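Local structure of p450 cytochrome, putative (Rippkaea orientalis, 6Y01) at residues N34-W47 with P162-T174. The protein probably binds the molybdenum cofactor and carries it, as a Rossmann-fold Moco carrier protein. Residues are numbered along the deposited sequence; the frame is centred on the assembly and turned at random.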
# COMPACT_ATOMS: atom_id res chain seq x y z
N ASN D 34 9.52 -0.74 -30.00
CA ASN D 34 10.42 0.01 -29.11
C ASN D 34 10.61 -0.75 -27.81
O ASN D 34 11.73 -0.80 -27.30
CB ASN D 34 9.86 1.41 -28.85
CG ASN D 34 10.13 2.39 -29.98
OD1 ASN D 34 10.93 2.12 -30.89
ND2 ASN D 34 9.43 3.53 -29.92
N ALA D 35 9.53 -1.28 -27.25
CA ALA D 35 9.58 -1.98 -25.97
C ALA D 35 10.51 -3.21 -26.06
O ALA D 35 11.34 -3.42 -25.19
CB ALA D 35 8.22 -2.40 -25.53
N TYR D 36 10.29 -4.01 -27.11
CA TYR D 36 11.11 -5.23 -27.29
C TYR D 36 12.59 -4.86 -27.45
O TYR D 36 13.47 -5.48 -26.83
CB TYR D 36 10.55 -6.00 -28.48
CG TYR D 36 11.22 -7.33 -28.73
CD1 TYR D 36 11.02 -8.40 -27.89
CD2 TYR D 36 11.94 -7.51 -29.89
CE1 TYR D 36 11.63 -9.64 -28.14
CE2 TYR D 36 12.46 -8.76 -30.18
CZ TYR D 36 12.31 -9.81 -29.30
OH TYR D 36 12.90 -11.00 -29.60
N GLN D 37 12.87 -3.85 -28.26
CA GLN D 37 14.26 -3.38 -28.45
C GLN D 37 14.84 -2.86 -27.14
O GLN D 37 16.00 -3.19 -26.81
CB GLN D 37 14.40 -2.35 -29.57
CG GLN D 37 14.07 -2.92 -30.94
CD GLN D 37 14.22 -1.88 -32.02
OE1 GLN D 37 14.37 -0.68 -31.73
NE2 GLN D 37 14.18 -2.29 -33.28
N LEU D 38 14.08 -2.05 -26.41
CA LEU D 38 14.54 -1.55 -25.09
C LEU D 38 14.88 -2.70 -24.18
O LEU D 38 15.91 -2.62 -23.49
CB LEU D 38 13.46 -0.70 -24.41
CG LEU D 38 13.39 0.74 -24.81
CD1 LEU D 38 12.18 1.38 -24.10
CD2 LEU D 38 14.68 1.46 -24.41
N GLY D 39 14.01 -3.70 -24.10
CA GLY D 39 14.29 -4.82 -23.19
C GLY D 39 15.63 -5.47 -23.51
O GLY D 39 16.43 -5.74 -22.63
N GLN D 40 15.85 -5.74 -24.80
CA GLN D 40 17.12 -6.33 -25.26
C GLN D 40 18.28 -5.42 -24.88
O GLN D 40 19.27 -5.88 -24.32
CB GLN D 40 17.12 -6.53 -26.79
CG GLN D 40 16.16 -7.59 -27.25
CD GLN D 40 16.14 -7.72 -28.75
OE1 GLN D 40 17.00 -8.39 -29.30
NE2 GLN D 40 15.11 -7.12 -29.37
N LEU D 41 18.17 -4.11 -25.15
CA LEU D 41 19.31 -3.19 -24.92
C LEU D 41 19.61 -3.04 -23.42
O LEU D 41 20.77 -2.93 -23.03
CB LEU D 41 19.04 -1.83 -25.56
CG LEU D 41 18.90 -1.81 -27.07
CD1 LEU D 41 18.46 -0.44 -27.53
CD2 LEU D 41 20.20 -2.21 -27.77
N ILE D 42 18.57 -3.00 -22.59
CA ILE D 42 18.77 -2.92 -21.13
C ILE D 42 19.54 -4.17 -20.66
O ILE D 42 20.52 -4.09 -19.93
CB ILE D 42 17.39 -2.77 -20.44
CG1 ILE D 42 16.84 -1.36 -20.74
CG2 ILE D 42 17.47 -3.07 -18.96
CD1 ILE D 42 15.36 -1.26 -20.43
N ALA D 43 19.09 -5.34 -21.10
CA ALA D 43 19.74 -6.60 -20.71
C ALA D 43 21.18 -6.64 -21.24
O ALA D 43 22.05 -7.13 -20.51
CB ALA D 43 18.92 -7.75 -21.23
N LEU D 44 21.41 -6.11 -22.44
CA LEU D 44 22.78 -6.23 -23.01
C LEU D 44 23.76 -5.33 -22.24
O LEU D 44 24.96 -5.59 -22.26
CB LEU D 44 22.77 -5.86 -24.49
CG LEU D 44 22.11 -6.91 -25.39
CD1 LEU D 44 21.86 -6.35 -26.77
CD2 LEU D 44 22.95 -8.20 -25.46
N GLU D 45 23.26 -4.33 -21.53
CA GLU D 45 24.11 -3.48 -20.67
C GLU D 45 24.39 -4.17 -19.32
O GLU D 45 25.16 -3.60 -18.50
CB GLU D 45 23.43 -2.13 -20.41
CG GLU D 45 23.31 -1.27 -21.64
CD GLU D 45 24.64 -0.85 -22.23
OE1 GLU D 45 25.66 -0.77 -21.48
OE2 GLU D 45 24.67 -0.63 -23.46
N GLY D 46 23.73 -5.28 -19.03
CA GLY D 46 23.82 -5.92 -17.70
C GLY D 46 22.92 -5.26 -16.68
O GLY D 46 23.12 -5.46 -15.49
N TRP D 47 21.95 -4.50 -17.14
CA TRP D 47 20.97 -3.82 -16.26
C TRP D 47 19.79 -4.73 -16.00
O TRP D 47 19.52 -5.65 -16.77
CB TRP D 47 20.55 -2.51 -16.89
CG TRP D 47 21.67 -1.55 -17.12
CD1 TRP D 47 22.92 -1.56 -16.59
CD2 TRP D 47 21.63 -0.42 -17.99
NE1 TRP D 47 23.65 -0.49 -17.05
CE2 TRP D 47 22.88 0.22 -17.91
CE3 TRP D 47 20.65 0.11 -18.84
CZ2 TRP D 47 23.20 1.34 -18.67
CZ3 TRP D 47 20.98 1.20 -19.60
CH2 TRP D 47 22.23 1.82 -19.50
N PRO D 162 15.01 3.74 -28.90
CA PRO D 162 15.52 2.91 -27.82
C PRO D 162 17.01 3.14 -27.54
O PRO D 162 17.39 3.24 -26.39
CB PRO D 162 15.20 1.49 -28.32
CG PRO D 162 13.98 1.70 -29.14
CD PRO D 162 14.26 2.97 -29.90
N GLU D 163 17.82 3.20 -28.59
CA GLU D 163 19.26 3.45 -28.41
C GLU D 163 19.50 4.78 -27.67
O GLU D 163 20.36 4.85 -26.81
CB GLU D 163 19.96 3.43 -29.79
CG GLU D 163 19.93 2.08 -30.44
CD GLU D 163 18.62 1.64 -31.12
OE1 GLU D 163 17.62 2.47 -31.23
OE2 GLU D 163 18.58 0.44 -31.56
N ASN D 164 18.73 5.81 -28.03
CA ASN D 164 18.86 7.13 -27.37
C ASN D 164 18.49 7.00 -25.89
O ASN D 164 19.13 7.63 -25.06
CB ASN D 164 18.03 8.16 -28.11
CG ASN D 164 18.18 9.57 -27.58
OD1 ASN D 164 17.19 10.29 -27.45
ND2 ASN D 164 19.41 9.99 -27.33
N CYS D 165 17.48 6.19 -25.56
CA CYS D 165 17.16 5.94 -24.13
C CYS D 165 18.39 5.42 -23.39
O CYS D 165 18.65 5.88 -22.27
CB CYS D 165 16.04 4.93 -23.95
SG CYS D 165 14.43 5.47 -24.55
N ILE D 166 19.10 4.47 -23.99
CA ILE D 166 20.28 3.88 -23.32
C ILE D 166 21.35 4.96 -23.14
O ILE D 166 21.95 5.03 -22.06
CB ILE D 166 20.83 2.67 -24.11
CG1 ILE D 166 19.75 1.61 -24.30
CG2 ILE D 166 22.06 2.11 -23.44
CD1 ILE D 166 19.19 0.99 -23.03
N GLU D 167 21.58 5.78 -24.18
CA GLU D 167 22.56 6.89 -24.10
C GLU D 167 22.19 7.82 -22.94
O GLU D 167 23.07 8.19 -22.13
CB GLU D 167 22.60 7.70 -25.39
N LEU D 168 20.89 8.15 -22.82
CA LEU D 168 20.43 9.08 -21.77
C LEU D 168 20.65 8.43 -20.41
O LEU D 168 21.13 9.10 -19.50
CB LEU D 168 18.97 9.46 -21.99
CG LEU D 168 18.71 10.38 -23.18
CD1 LEU D 168 17.22 10.46 -23.45
CD2 LEU D 168 19.25 11.78 -22.90
N ILE D 169 20.29 7.17 -20.26
CA ILE D 169 20.51 6.47 -18.97
C ILE D 169 21.98 6.54 -18.57
O ILE D 169 22.26 6.81 -17.42
CB ILE D 169 20.01 5.02 -19.03
CG1 ILE D 169 18.48 5.01 -19.18
CG2 ILE D 169 20.50 4.23 -17.81
CD1 ILE D 169 17.96 3.64 -19.59
N LYS D 170 22.89 6.24 -19.50
CA LYS D 170 24.32 6.28 -19.16
C LYS D 170 24.71 7.67 -18.65
O LYS D 170 25.47 7.75 -17.69
CB LYS D 170 25.14 5.85 -20.38
CG LYS D 170 25.03 4.37 -20.65
CD LYS D 170 25.73 3.95 -21.88
CE LYS D 170 25.60 2.45 -22.04
NZ LYS D 170 25.92 2.05 -23.44
N SER D 171 24.20 8.74 -19.27
CA SER D 171 24.54 10.11 -18.81
C SER D 171 23.93 10.37 -17.43
O SER D 171 24.59 11.04 -16.60
CB SER D 171 24.16 11.14 -19.82
OG SER D 171 22.76 11.20 -19.93
N ILE D 172 22.74 9.85 -17.17
CA ILE D 172 22.02 10.07 -15.89
C ILE D 172 22.73 9.34 -14.76
O ILE D 172 22.99 9.94 -13.70
CB ILE D 172 20.55 9.63 -16.01
CG1 ILE D 172 19.80 10.60 -16.94
CG2 ILE D 172 19.89 9.54 -14.64
CD1 ILE D 172 18.51 10.08 -17.47
N ILE D 173 23.03 8.06 -14.95
CA ILE D 173 23.58 7.25 -13.85
C ILE D 173 25.05 7.63 -13.63
O ILE D 173 25.53 7.44 -12.51
CB ILE D 173 23.27 5.74 -14.01
CG1 ILE D 173 24.01 5.10 -15.17
CG2 ILE D 173 21.75 5.54 -14.12
CD1 ILE D 173 23.59 3.65 -15.44
N THR D 174 25.72 8.25 -14.61
CA THR D 174 27.10 8.77 -14.43
C THR D 174 27.11 10.00 -13.52
O THR D 174 28.05 10.11 -12.72
CB THR D 174 27.81 9.10 -15.75
OG1 THR D 174 27.08 10.11 -16.45
CG2 THR D 174 27.96 7.88 -16.63
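Lys170 NZ meets Glu45 OE2 at 3.0 Å in a salt bridge, and the ammonium comes from above the carboxylate, 52° out of its plane. The lysine chain runs extended to reach it, while Glu45 bends at chi2 (-63°) to turn its carboxylate towards Lys170. Beneath this bridge lies the Trp47 ring, with Glu45 CB over the centre of one face and Lys170 CG at its edge. With an alanine in place of Glu45, the Lys170 ammonium would probably lose its mate and the end of its chain would be freer to turn. Gly46, with positive phi, ends the helical run in a Schellman motif; Trp47 CH2 lies 3.4 Å from Ile169 CG2, and Ile173 CD1 approaches Trp47 CZ2. In this Rossmann-like fold, helices 29-44 and 162-176 pack side by side over the parallel sheet, with Ile42, Trp47 and Ile169 all resting on Ile18 of strand 17-21; the axes of segments 34-44 and 162-174 cross at -39°. Ile166 fills the middle, its CG1 3.7 Å from Leu41 CB and its CD1 against Ile42 CG1. Where the helices draw together, Pro162 is a knob in the hole formed by Asn34, Gln37, Leu38 and Leu41: its CG sits 3.5 Å from Asn34 OD1, and Leu38 CD2 reaches on to Cys165 CB at 3.8 Å.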